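Local coordinates for L-talarate/galactarate dehydratase (Salmonella typhimurium, PDB 2PP0), which catalyses the magnesium-dependent dehydration of both L-talarate and galactarate to 5-keto-4-deoxy-D-glucarate, and in competition with this epimerises L-talarate to galactarate, at residues G88-A93 with T388-E393; P201-D206 with I237-K242; R284-L289 with L312-L317; P342-L347 with D365-I370. One frame throughout, in Å; residues are numbered along the deposited sequence.

Contact 1: residues G88-A93 with T388-E393; sequences GIYAHA and TQLTCE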
# COMPACT_ATOMS: atom_id res chain seq x y z
N GLY B 88 -16.67 -24.07 -7.47
CA GLY B 88 -17.35 -22.79 -7.40
C GLY B 88 -16.42 -21.63 -7.72
O GLY B 88 -16.81 -20.67 -8.39
N ILE B 89 -15.20 -21.70 -7.21
CA ILE B 89 -14.22 -20.64 -7.48
C ILE B 89 -14.02 -20.54 -9.00
O ILE B 89 -14.12 -19.45 -9.57
CB ILE B 89 -12.88 -20.96 -6.80
CG1 ILE B 89 -13.05 -20.93 -5.28
CG2 ILE B 89 -11.81 -19.94 -7.22
CD1 ILE B 89 -11.83 -21.39 -4.52
N TYR B 90 -13.74 -21.67 -9.64
CA TYR B 90 -13.55 -21.69 -11.09
C TYR B 90 -14.79 -21.22 -11.85
O TYR B 90 -14.69 -20.42 -12.79
CB TYR B 90 -13.19 -23.09 -11.58
CG TYR B 90 -13.14 -23.21 -13.09
CD1 TYR B 90 -12.03 -22.77 -13.81
CD2 TYR B 90 -14.22 -23.76 -13.79
CE1 TYR B 90 -12.00 -22.86 -15.20
CE2 TYR B 90 -14.19 -23.86 -15.19
CZ TYR B 90 -13.08 -23.41 -15.88
OH TYR B 90 -13.04 -23.52 -17.26
N ALA B 91 -15.96 -21.71 -11.44
CA ALA B 91 -17.20 -21.33 -12.11
C ALA B 91 -17.45 -19.83 -12.08
O ALA B 91 -17.87 -19.24 -13.09
CB ALA B 91 -18.39 -22.08 -11.48
N HIS B 92 -17.21 -19.19 -10.94
CA HIS B 92 -17.43 -17.75 -10.84
C HIS B 92 -16.36 -16.98 -11.63
O HIS B 92 -16.67 -16.00 -12.30
CB HIS B 92 -17.41 -17.30 -9.38
CG HIS B 92 -17.84 -15.88 -9.19
ND1 HIS B 92 -19.10 -15.43 -9.52
CD2 HIS B 92 -17.16 -14.79 -8.73
CE1 HIS B 92 -19.18 -14.14 -9.29
NE2 HIS B 92 -18.02 -13.72 -8.81
N ALA B 93 -15.11 -17.42 -11.53
CA ALA B 93 -14.02 -16.76 -12.25
C ALA B 93 -14.39 -16.78 -13.74
O ALA B 93 -14.26 -15.79 -14.45
CB ALA B 93 -12.72 -17.51 -12.02
N THR B 388 -5.00 -30.41 -15.43
CA THR B 388 -6.11 -29.50 -15.69
C THR B 388 -7.32 -30.31 -16.15
O THR B 388 -7.22 -31.12 -17.08
CB THR B 388 -5.75 -28.47 -16.77
OG1 THR B 388 -4.71 -27.61 -16.28
CG2 THR B 388 -6.96 -27.63 -17.14
N GLN B 389 -8.47 -30.11 -15.49
CA GLN B 389 -9.69 -30.82 -15.85
C GLN B 389 -10.64 -29.94 -16.64
O GLN B 389 -11.36 -30.42 -17.51
CB GLN B 389 -10.38 -31.36 -14.60
CG GLN B 389 -9.76 -32.64 -14.06
CD GLN B 389 -10.40 -33.11 -12.77
OE1 GLN B 389 -11.50 -32.69 -12.41
NE2 GLN B 389 -9.71 -34.00 -12.06
N LEU B 390 -10.63 -28.64 -16.35
CA LEU B 390 -11.49 -27.69 -17.05
C LEU B 390 -10.68 -26.46 -17.41
O LEU B 390 -9.74 -26.10 -16.70
CB LEU B 390 -12.67 -27.28 -16.16
CG LEU B 390 -13.72 -28.34 -15.78
CD1 LEU B 390 -14.67 -27.77 -14.73
CD2 LEU B 390 -14.49 -28.77 -17.02
N THR B 391 -11.05 -25.80 -18.50
CA THR B 391 -10.36 -24.58 -18.91
C THR B 391 -11.27 -23.78 -19.84
O THR B 391 -12.20 -24.33 -20.43
CB THR B 391 -9.03 -24.89 -19.63
OG1 THR B 391 -8.33 -23.67 -19.89
CG2 THR B 391 -9.27 -25.61 -20.95
N CYS B 392 -11.02 -22.48 -19.94
CA CYS B 392 -11.79 -21.60 -20.81
C CYS B 392 -10.95 -20.39 -21.16
O CYS B 392 -10.03 -20.03 -20.42
CB CYS B 392 -13.10 -21.17 -20.14
SG CYS B 392 -12.93 -20.29 -18.57
N GLU B 393 -11.25 -19.75 -22.29
CA GLU B 393 -10.49 -18.59 -22.72
C GLU B 393 -11.38 -17.45 -23.18
O GLU B 393 -12.51 -17.67 -23.62
CB GLU B 393 -9.52 -18.99 -23.83
CG GLU B 393 -8.42 -19.92 -23.36
CD GLU B 393 -7.52 -20.39 -24.48
OE1 GLU B 393 -7.32 -19.62 -25.43
OE2 GLU B 393 -7.00 -21.52 -24.39

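Contact 2: residues P201-D206 with I237-K242; sequences PNCAED and IRMGRK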
# COMPACT_ATOMS: atom_id res chain seq x y z
N PRO B 201 -8.40 -35.67 19.83
CA PRO B 201 -9.17 -35.97 21.04
C PRO B 201 -8.26 -36.35 22.22
O PRO B 201 -8.46 -35.90 23.34
CB PRO B 201 -10.06 -37.13 20.60
CG PRO B 201 -10.35 -36.77 19.17
CD PRO B 201 -8.98 -36.36 18.66
N ASN B 202 -7.27 -37.18 21.94
CA ASN B 202 -6.33 -37.64 22.95
C ASN B 202 -5.27 -36.57 23.24
O ASN B 202 -4.25 -36.52 22.56
CB ASN B 202 -5.65 -38.93 22.48
CG ASN B 202 -4.91 -39.65 23.58
OD1 ASN B 202 -4.52 -39.04 24.58
ND2 ASN B 202 -4.70 -40.95 23.40
N CYS B 203 -5.52 -35.73 24.24
CA CYS B 203 -4.57 -34.67 24.58
C CYS B 203 -3.25 -35.25 25.08
O CYS B 203 -2.20 -34.61 24.96
CB CYS B 203 -5.16 -33.76 25.66
SG CYS B 203 -6.47 -32.66 25.08
N ALA B 204 -3.31 -36.45 25.64
CA ALA B 204 -2.12 -37.11 26.16
C ALA B 204 -1.16 -37.51 25.04
O ALA B 204 0.06 -37.42 25.19
CB ALA B 204 -2.53 -38.35 26.97
N GLU B 205 -1.71 -37.95 23.91
CA GLU B 205 -0.90 -38.37 22.78
C GLU B 205 -0.24 -37.19 22.07
O GLU B 205 0.79 -37.35 21.41
CB GLU B 205 -1.75 -39.18 21.79
CG GLU B 205 -0.97 -39.89 20.69
CD GLU B 205 0.14 -40.78 21.24
OE1 GLU B 205 -0.08 -41.46 22.27
OE2 GLU B 205 1.23 -40.82 20.63
N ASP B 206 -0.84 -36.00 22.20
CA ASP B 206 -0.28 -34.80 21.58
C ASP B 206 0.92 -34.31 22.38
O ASP B 206 1.92 -33.87 21.82
CB ASP B 206 -1.32 -33.68 21.51
CG ASP B 206 -2.22 -33.80 20.30
OD1 ASP B 206 -1.88 -34.58 19.38
OD2 ASP B 206 -3.25 -33.09 20.25
N ILE B 237 -6.60 -23.35 27.18
CA ILE B 237 -5.79 -22.74 28.24
C ILE B 237 -4.98 -23.78 29.00
O ILE B 237 -3.81 -23.54 29.33
CB ILE B 237 -6.67 -21.94 29.23
CG1 ILE B 237 -5.78 -21.30 30.30
CG2 ILE B 237 -7.70 -22.85 29.88
CD1 ILE B 237 -4.74 -20.35 29.75
N ARG B 238 -5.59 -24.93 29.27
CA ARG B 238 -4.91 -26.01 29.99
C ARG B 238 -3.72 -26.53 29.18
O ARG B 238 -2.63 -26.71 29.71
CB ARG B 238 -5.89 -27.14 30.30
CG ARG B 238 -5.27 -28.34 31.00
CD ARG B 238 -6.33 -29.18 31.72
NE ARG B 238 -7.47 -29.50 30.86
CZ ARG B 238 -7.40 -30.25 29.76
NH1 ARG B 238 -6.24 -30.75 29.36
NH2 ARG B 238 -8.50 -30.48 29.05
N MET B 239 -3.93 -26.76 27.89
CA MET B 239 -2.85 -27.23 27.03
C MET B 239 -1.81 -26.12 26.90
O MET B 239 -0.61 -26.38 26.81
CB MET B 239 -3.37 -27.62 25.65
CG MET B 239 -4.07 -28.98 25.63
SD MET B 239 -2.95 -30.34 25.97
CE MET B 239 -2.66 -30.95 24.32
N GLY B 240 -2.28 -24.87 26.88
CA GLY B 240 -1.38 -23.74 26.75
C GLY B 240 -0.43 -23.60 27.93
O GLY B 240 0.74 -23.28 27.75
N ARG B 241 -0.94 -23.85 29.13
CA ARG B 241 -0.13 -23.76 30.34
C ARG B 241 0.93 -24.86 30.30
O ARG B 241 2.10 -24.63 30.61
CB ARG B 241 -0.98 -23.96 31.59
CG ARG B 241 -2.12 -22.97 31.79
CD ARG B 241 -1.63 -21.56 32.04
NE ARG B 241 -2.69 -20.72 32.58
CZ ARG B 241 -2.63 -19.40 32.66
NH1 ARG B 241 -1.55 -18.75 32.23
NH2 ARG B 241 -3.65 -18.72 33.17
N LYS B 242 0.49 -26.05 29.92
CA LYS B 242 1.34 -27.23 29.85
C LYS B 242 2.42 -27.14 28.77
O LYS B 242 3.48 -27.75 28.88
CB LYS B 242 0.48 -28.47 29.61
CG LYS B 242 1.22 -29.79 29.69
CD LYS B 242 1.61 -30.11 31.13
CE LYS B 242 2.42 -31.40 31.21
NZ LYS B 242 1.71 -32.54 30.56

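Contact 3: residues R284-L289 with L312-L317; sequences REHEQL and LKIMDL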
# COMPACT_ATOMS: atom_id res chain seq x y z
N ARG B 284 -11.87 -7.64 5.80
CA ARG B 284 -12.79 -7.36 6.89
C ARG B 284 -12.79 -8.38 8.01
O ARG B 284 -12.88 -8.02 9.18
CB ARG B 284 -14.21 -7.17 6.35
CG ARG B 284 -14.39 -5.87 5.57
CD ARG B 284 -15.84 -5.40 5.53
NE ARG B 284 -15.97 -4.12 4.84
CZ ARG B 284 -15.88 -3.96 3.52
NH1 ARG B 284 -15.66 -5.01 2.74
NH2 ARG B 284 -16.01 -2.76 2.98
N GLU B 285 -12.69 -9.66 7.67
CA GLU B 285 -12.66 -10.70 8.70
C GLU B 285 -11.38 -10.59 9.51
O GLU B 285 -11.40 -10.67 10.75
CB GLU B 285 -12.76 -12.08 8.05
CG GLU B 285 -14.10 -12.32 7.38
CD GLU B 285 -14.07 -13.49 6.41
OE1 GLU B 285 -13.88 -14.64 6.85
OE2 GLU B 285 -14.24 -13.24 5.19
N HIS B 286 -10.26 -10.41 8.83
CA HIS B 286 -8.98 -10.27 9.52
C HIS B 286 -8.98 -9.03 10.39
O HIS B 286 -8.41 -9.03 11.48
CB HIS B 286 -7.83 -10.19 8.52
CG HIS B 286 -7.22 -11.51 8.18
ND1 HIS B 286 -7.53 -12.21 7.04
CD2 HIS B 286 -6.34 -12.29 8.86
CE1 HIS B 286 -6.87 -13.35 7.02
NE2 HIS B 286 -6.15 -13.43 8.12
N GLU B 287 -9.62 -7.97 9.91
CA GLU B 287 -9.70 -6.72 10.65
C GLU B 287 -10.39 -6.90 11.99
O GLU B 287 -9.94 -6.36 13.00
CB GLU B 287 -10.44 -5.66 9.82
CG GLU B 287 -10.60 -4.33 10.52
CD GLU B 287 -11.31 -3.32 9.66
OE1 GLU B 287 -12.35 -3.67 9.07
OE2 GLU B 287 -10.84 -2.17 9.57
N GLN B 288 -11.49 -7.64 12.01
CA GLN B 288 -12.20 -7.88 13.25
C GLN B 288 -11.32 -8.62 14.25
O GLN B 288 -11.34 -8.33 15.44
CB GLN B 288 -13.49 -8.67 13.00
CG GLN B 288 -14.57 -7.86 12.30
CD GLN B 288 -14.93 -6.58 13.05
OE1 GLN B 288 -15.47 -6.63 14.16
NE2 GLN B 288 -14.63 -5.43 12.45
N LEU B 289 -10.52 -9.57 13.77
CA LEU B 289 -9.65 -10.30 14.68
C LEU B 289 -8.53 -9.41 15.20
O LEU B 289 -8.18 -9.45 16.39
CB LEU B 289 -9.06 -11.55 14.02
CG LEU B 289 -9.82 -12.85 14.35
CD1 LEU B 289 -11.11 -12.93 13.55
CD2 LEU B 289 -8.93 -14.04 14.05
N LEU B 312 -2.29 -7.16 1.14
CA LEU B 312 -1.45 -6.01 1.46
C LEU B 312 -2.10 -5.13 2.54
O LEU B 312 -1.43 -4.68 3.46
CB LEU B 312 -1.17 -5.17 0.21
CG LEU B 312 -0.31 -5.84 -0.87
CD1 LEU B 312 -0.19 -4.93 -2.09
CD2 LEU B 312 1.07 -6.14 -0.32
N LYS B 313 -3.41 -4.90 2.42
CA LYS B 313 -4.10 -4.08 3.42
C LYS B 313 -4.09 -4.79 4.76
O LYS B 313 -4.03 -4.15 5.81
CB LYS B 313 -5.53 -3.79 2.99
CG LYS B 313 -5.65 -2.92 1.75
CD LYS B 313 -7.05 -2.30 1.65
CE LYS B 313 -8.16 -3.35 1.69
NZ LYS B 313 -9.52 -2.73 1.75
N ILE B 314 -4.16 -6.11 4.73
CA ILE B 314 -4.15 -6.89 5.96
C ILE B 314 -2.78 -6.73 6.62
O ILE B 314 -2.68 -6.50 7.83
CB ILE B 314 -4.43 -8.38 5.66
CG1 ILE B 314 -5.88 -8.54 5.20
CG2 ILE B 314 -4.18 -9.23 6.92
CD1 ILE B 314 -6.19 -9.90 4.61
N MET B 315 -1.72 -6.85 5.82
CA MET B 315 -0.36 -6.71 6.32
C MET B 315 -0.14 -5.35 6.97
O MET B 315 0.48 -5.26 8.03
CB MET B 315 0.66 -6.83 5.18
CG MET B 315 1.20 -8.21 4.93
SD MET B 315 2.57 -8.08 3.75
CE MET B 315 1.78 -7.51 2.48
N ASP B 316 -0.60 -4.30 6.30
CA ASP B 316 -0.45 -2.96 6.83
C ASP B 316 -1.17 -2.80 8.16
O ASP B 316 -0.68 -2.13 9.07
CB ASP B 316 -0.97 -1.92 5.82
CG ASP B 316 -0.18 -1.94 4.52
OD1 ASP B 316 0.96 -2.45 4.52
OD2 ASP B 316 -0.69 -1.44 3.49
N LEU B 317 -2.34 -3.42 8.28
CA LEU B 317 -3.11 -3.33 9.52
C LEU B 317 -2.40 -4.09 10.64
O LEU B 317 -2.25 -3.58 11.75
CB LEU B 317 -4.52 -3.90 9.32
CG LEU B 317 -5.43 -3.85 10.55
CD1 LEU B 317 -5.59 -2.41 11.02
CD2 LEU B 317 -6.80 -4.44 10.19

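Contact 4: residues P342-L347 with D365-I370; sequences PLEPWL and DGRMWI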
# COMPACT_ATOMS: atom_id res chain seq x y z
N PRO B 342 7.45 -5.44 7.32
CA PRO B 342 8.42 -4.74 8.16
C PRO B 342 9.00 -5.53 9.34
O PRO B 342 10.18 -5.41 9.63
CB PRO B 342 7.67 -3.49 8.59
CG PRO B 342 6.24 -3.94 8.62
CD PRO B 342 6.14 -4.75 7.35
N LEU B 343 8.17 -6.33 10.01
CA LEU B 343 8.68 -7.13 11.14
C LEU B 343 9.08 -8.51 10.62
O LEU B 343 8.56 -8.97 9.60
CB LEU B 343 7.61 -7.24 12.23
CG LEU B 343 7.14 -5.90 12.81
CD1 LEU B 343 6.21 -6.14 13.99
CD2 LEU B 343 8.34 -5.07 13.26
N GLU B 344 10.02 -9.16 11.30
CA GLU B 344 10.52 -10.48 10.87
C GLU B 344 9.40 -11.53 10.83
O GLU B 344 8.82 -11.87 11.87
CB GLU B 344 11.65 -10.92 11.82
CG GLU B 344 12.54 -12.07 11.32
CD GLU B 344 13.56 -11.65 10.26
OE1 GLU B 344 14.14 -10.55 10.37
OE2 GLU B 344 13.80 -12.43 9.31
N PRO B 345 9.08 -12.05 9.63
CA PRO B 345 8.04 -13.05 9.43
C PRO B 345 8.54 -14.49 9.27
O PRO B 345 9.75 -14.74 9.26
CB PRO B 345 7.38 -12.57 8.15
CG PRO B 345 8.60 -12.22 7.33
CD PRO B 345 9.51 -11.49 8.33
N TRP B 346 7.60 -15.41 9.16
CA TRP B 346 7.89 -16.83 8.96
C TRP B 346 7.16 -17.32 7.71
O TRP B 346 6.05 -16.87 7.42
CB TRP B 346 7.39 -17.66 10.15
CG TRP B 346 8.36 -17.77 11.28
CD1 TRP B 346 8.44 -16.97 12.38
CD2 TRP B 346 9.38 -18.77 11.42
NE1 TRP B 346 9.45 -17.41 13.21
CE2 TRP B 346 10.04 -18.51 12.64
CE3 TRP B 346 9.80 -19.85 10.64
CZ2 TRP B 346 11.10 -19.30 13.11
CZ3 TRP B 346 10.85 -20.64 11.10
CH2 TRP B 346 11.49 -20.36 12.32
N LEU B 347 7.79 -18.23 6.97
CA LEU B 347 7.20 -18.78 5.75
C LEU B 347 6.92 -20.27 6.00
O LEU B 347 7.75 -20.97 6.57
CB LEU B 347 8.15 -18.63 4.56
CG LEU B 347 7.58 -18.92 3.16
CD1 LEU B 347 6.57 -17.86 2.80
CD2 LEU B 347 8.70 -18.95 2.12
N ASP B 365 20.11 -22.76 4.93
CA ASP B 365 20.32 -22.31 6.30
C ASP B 365 19.06 -21.81 7.01
O ASP B 365 19.07 -20.73 7.60
CB ASP B 365 21.41 -21.24 6.33
CG ASP B 365 22.78 -21.79 5.94
OD1 ASP B 365 23.21 -22.80 6.55
OD2 ASP B 365 23.42 -21.22 5.03
N GLY B 366 17.99 -22.60 6.94
CA GLY B 366 16.75 -22.23 7.59
C GLY B 366 15.93 -21.12 6.95
O GLY B 366 14.97 -20.65 7.55
N ARG B 367 16.30 -20.71 5.74
CA ARG B 367 15.57 -19.64 5.06
C ARG B 367 15.28 -19.93 3.59
O ARG B 367 16.03 -20.66 2.93
CB ARG B 367 16.36 -18.33 5.17
CG ARG B 367 16.77 -17.94 6.60
CD ARG B 367 17.59 -16.66 6.61
NE ARG B 367 16.79 -15.46 6.37
CZ ARG B 367 16.15 -14.79 7.32
NH1 ARG B 367 16.23 -15.19 8.59
NH2 ARG B 367 15.44 -13.71 7.02
N MET B 368 14.20 -19.36 3.07
CA MET B 368 13.85 -19.55 1.67
C MET B 368 14.30 -18.26 0.97
O MET B 368 13.96 -17.16 1.41
CB MET B 368 12.34 -19.78 1.50
CG MET B 368 11.95 -20.57 0.24
SD MET B 368 12.64 -22.26 0.13
CE MET B 368 11.30 -23.24 0.83
N TRP B 369 15.08 -18.41 -0.09
CA TRP B 369 15.60 -17.25 -0.81
C TRP B 369 14.80 -16.80 -2.01
O TRP B 369 14.27 -17.61 -2.76
CB TRP B 369 17.04 -17.51 -1.23
CG TRP B 369 17.98 -17.53 -0.08
CD1 TRP B 369 18.09 -18.51 0.86
CD2 TRP B 369 18.86 -16.49 0.32
NE1 TRP B 369 19.00 -18.14 1.83
CE2 TRP B 369 19.48 -16.89 1.52
CE3 TRP B 369 19.19 -15.23 -0.22
CZ2 TRP B 369 20.41 -16.10 2.19
CZ3 TRP B 369 20.12 -14.44 0.44
CH2 TRP B 369 20.72 -14.88 1.64
N ILE B 370 14.71 -15.48 -2.18
CA ILE B 370 14.00 -14.90 -3.31
C ILE B 370 14.96 -14.93 -4.49
O ILE B 370 16.08 -14.41 -4.40
CB ILE B 370 13.62 -13.43 -3.03
CG1 ILE B 370 12.73 -13.34 -1.79
CG2 ILE B 370 12.90 -12.84 -4.24
CD1 ILE B 370 12.38 -11.92 -1.39

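Contact 1: residues G88-A93 with T388-E393
Y90 reaches from helix 86-96 down onto L390 and C392 of the edge strand 388-395, in the N-terminal capping domain that enolase-superfamily members carry beside their barrel. The strand comes from the very end of the chain and runs antiparallel to strand 28-40 at the border of a four-stranded sheet. Its local axis passes 10.2 Å from that of the helix, and the two N-to-C directions differ by just 15°. One long side chain spans the gap. In Y90 the ring is swung anti to the backbone N (chi1 173°), which drives it straight at the strand. It slants against L390, whose CB lies 3.9 Å from CE2 of Y90, while CD1 of L390 follows the same rim at 4.0 Å from CE2. L390 sits in a classic beta bulge, in which it and Q389 both face L35 of strand 28-40; L35 also touches the Y90 side chain. T391 turns its side chain to the other side, where OG1 is bonded to the carbonyl of L33, and offers Y90 its backbone alone. The phenol oxygen settles over that main chain, with Y90 OH 3.1 Å from T391 C, but it makes no proper hydrogen bond to either N or O of T391. C392 closes the far end in a sulfur-aromatic contact, approaching obliquely: SG of C392 is 5.1 Å from the ring centroid of Y90, 3.5 Å from its OH and 4.1 Å from its CZ.

Contact 2: residues P201-D206 with I237-K242
The methyl end of M239 lies against C203 and D206, and nearly everything that passes between these two segments goes through that one side chain. Along helix 233-243, R238 sets out toward the other segment, but its NH1 stays 4.7 Å from SG of C203. M239 comes next and does the work. Its chain bends at chi2 (-66°) and again at chi3 (-101°), and this double bend lays the thioether across the first turn of helix 203-217. CE then sits 3.7 Å from the carbonyl O of C203, 4.0 Å from CB of C203 and 4.1 Å from CB of D206, so the methyl rests on the start of that helix. The start is capped by N202, whose OD1 accepts from E205 N at 3.1 Å, the donor standing well above the carbonyl plane. D206 gives M239 only its CB; its OD2 is bonded to the backbone N of Q200, in the loop just ahead. Past G240 and R241, K242 swings back to touch I207, one residue beyond D206 on the facing helix. In the C-terminal barrel domain the two helices follow the adjacent parallel strands 194-197 and 223-226. They are thus neighbours on the outer layer of the barrel, where W231 and I207 also touch M239.

Contact 3: residues R284-L289 with L312-L317
I314 crosses H286 at about a right angle, and its branches share the imidazole between them. CG1 of I314 lies beside its backbone N (chi1 -68°), which leaves CG2 anti to that N; both branches can then reach the neighbouring helix. CG2 stands over one face of the H286 ring, 4.0 Å from CG. CD1, at the end of the longer branch, closes on ND1 of H286 at 3.6 Å. The histidine itself is held off a staggered position, with chi1 at -91°, and its ND1 also makes a weak hydrogen bond to the carbonyl O of S282, just before the helix begins. These are consecutive helices of the enolase-type barrel, 283-291 and 308-320, which follow the adjacent parallel strands 274-276 and 297-298. The short helix 302-305 comes between them in sequence, and its V305 touches both H286 and I314. On the inner side H286 lies about 6 Å, side chain to side chain, from D301, the residue thought to raise the basicity of the active-site histidine. Further along, L317 meets E287, again at about a right angle. Its CD2 settles 3.7 Å from CA and 3.8 Å from CG of E287. The glutamate is fully extended (chi1 178°), so its methylene carbons, and not the carboxylate, meet the leucine methyl. L317 is also packed by F283 and I290, and K313 makes a cation-pi contact with F283.

Contact 4: residues P342-L347 with D365-I370
L347 and M368 have CA atoms 7.8 Å apart and lie on strands 346-349 and 367-369, which run antiparallel to each other but do not pair, since both border strand 161-166. What joins them is side chains. L347 holds CG anti to its backbone N (chi1 -169°) and sends CD2 across at about a right angle to M368, touching CB at 3.8 Å and CG at 4.1 Å. This pair is buried; L335 backs the leucine from helix 331-339, and L361 and L363 pack on the methionine. Nearer the surface a salt bridge ties the two segments together. E344 folds at chi2 (76°) so that its carboxylate turns toward R367, whose guanidinium swings round to meet it. NH2 of R367 donates to OE2 of E344 at 3.1 Å in an almost straight bond, 171° at the hydrogen. The oxygen sits at the edge of the guanidinium, in its plane, and is approached nearly along its own C-O bond. The two planes are well twisted from each other, so a single N-H carries the contact and NH1 of R367 stays 3.7 Å from OE2 of E344. A second bond, from R367 NE to OG of S161, fixes the guanidinium from its other end, and Q163 of the intervening strand touches both charged side chains. The arrangement belongs to the closure of the barrel: strand 346-349 runs parallel to 161-166 as the final strand of the enolase-superfamily (beta/alpha)7-beta barrel, and carries the substrate-binding E348.

Overall arrangement
Contact 1 ties the end of the chain to the N-terminal capping domain, and the other three contacts are nested within the loop it closes. Those three come in series round the barrel. Contact 2 joins early barrel helices, contact 3 joins later ones, and contact 4 links the closing barrel strand 346-349 with strand 367-369. Contacts 3 and 4 are the closest pair, with nearest atoms about 6 Å apart, while the centres of contacts 1 and 2 are 42 Å apart. Three of them come near the active site: D206 of contact 2 is about 7 Å from K197, H286 of contact 3 about 7 Å from the magnesium ligand E278, and L347 of contact 4 about 9 Å from H328, side chain to side chain. Contact 1 lies away from it.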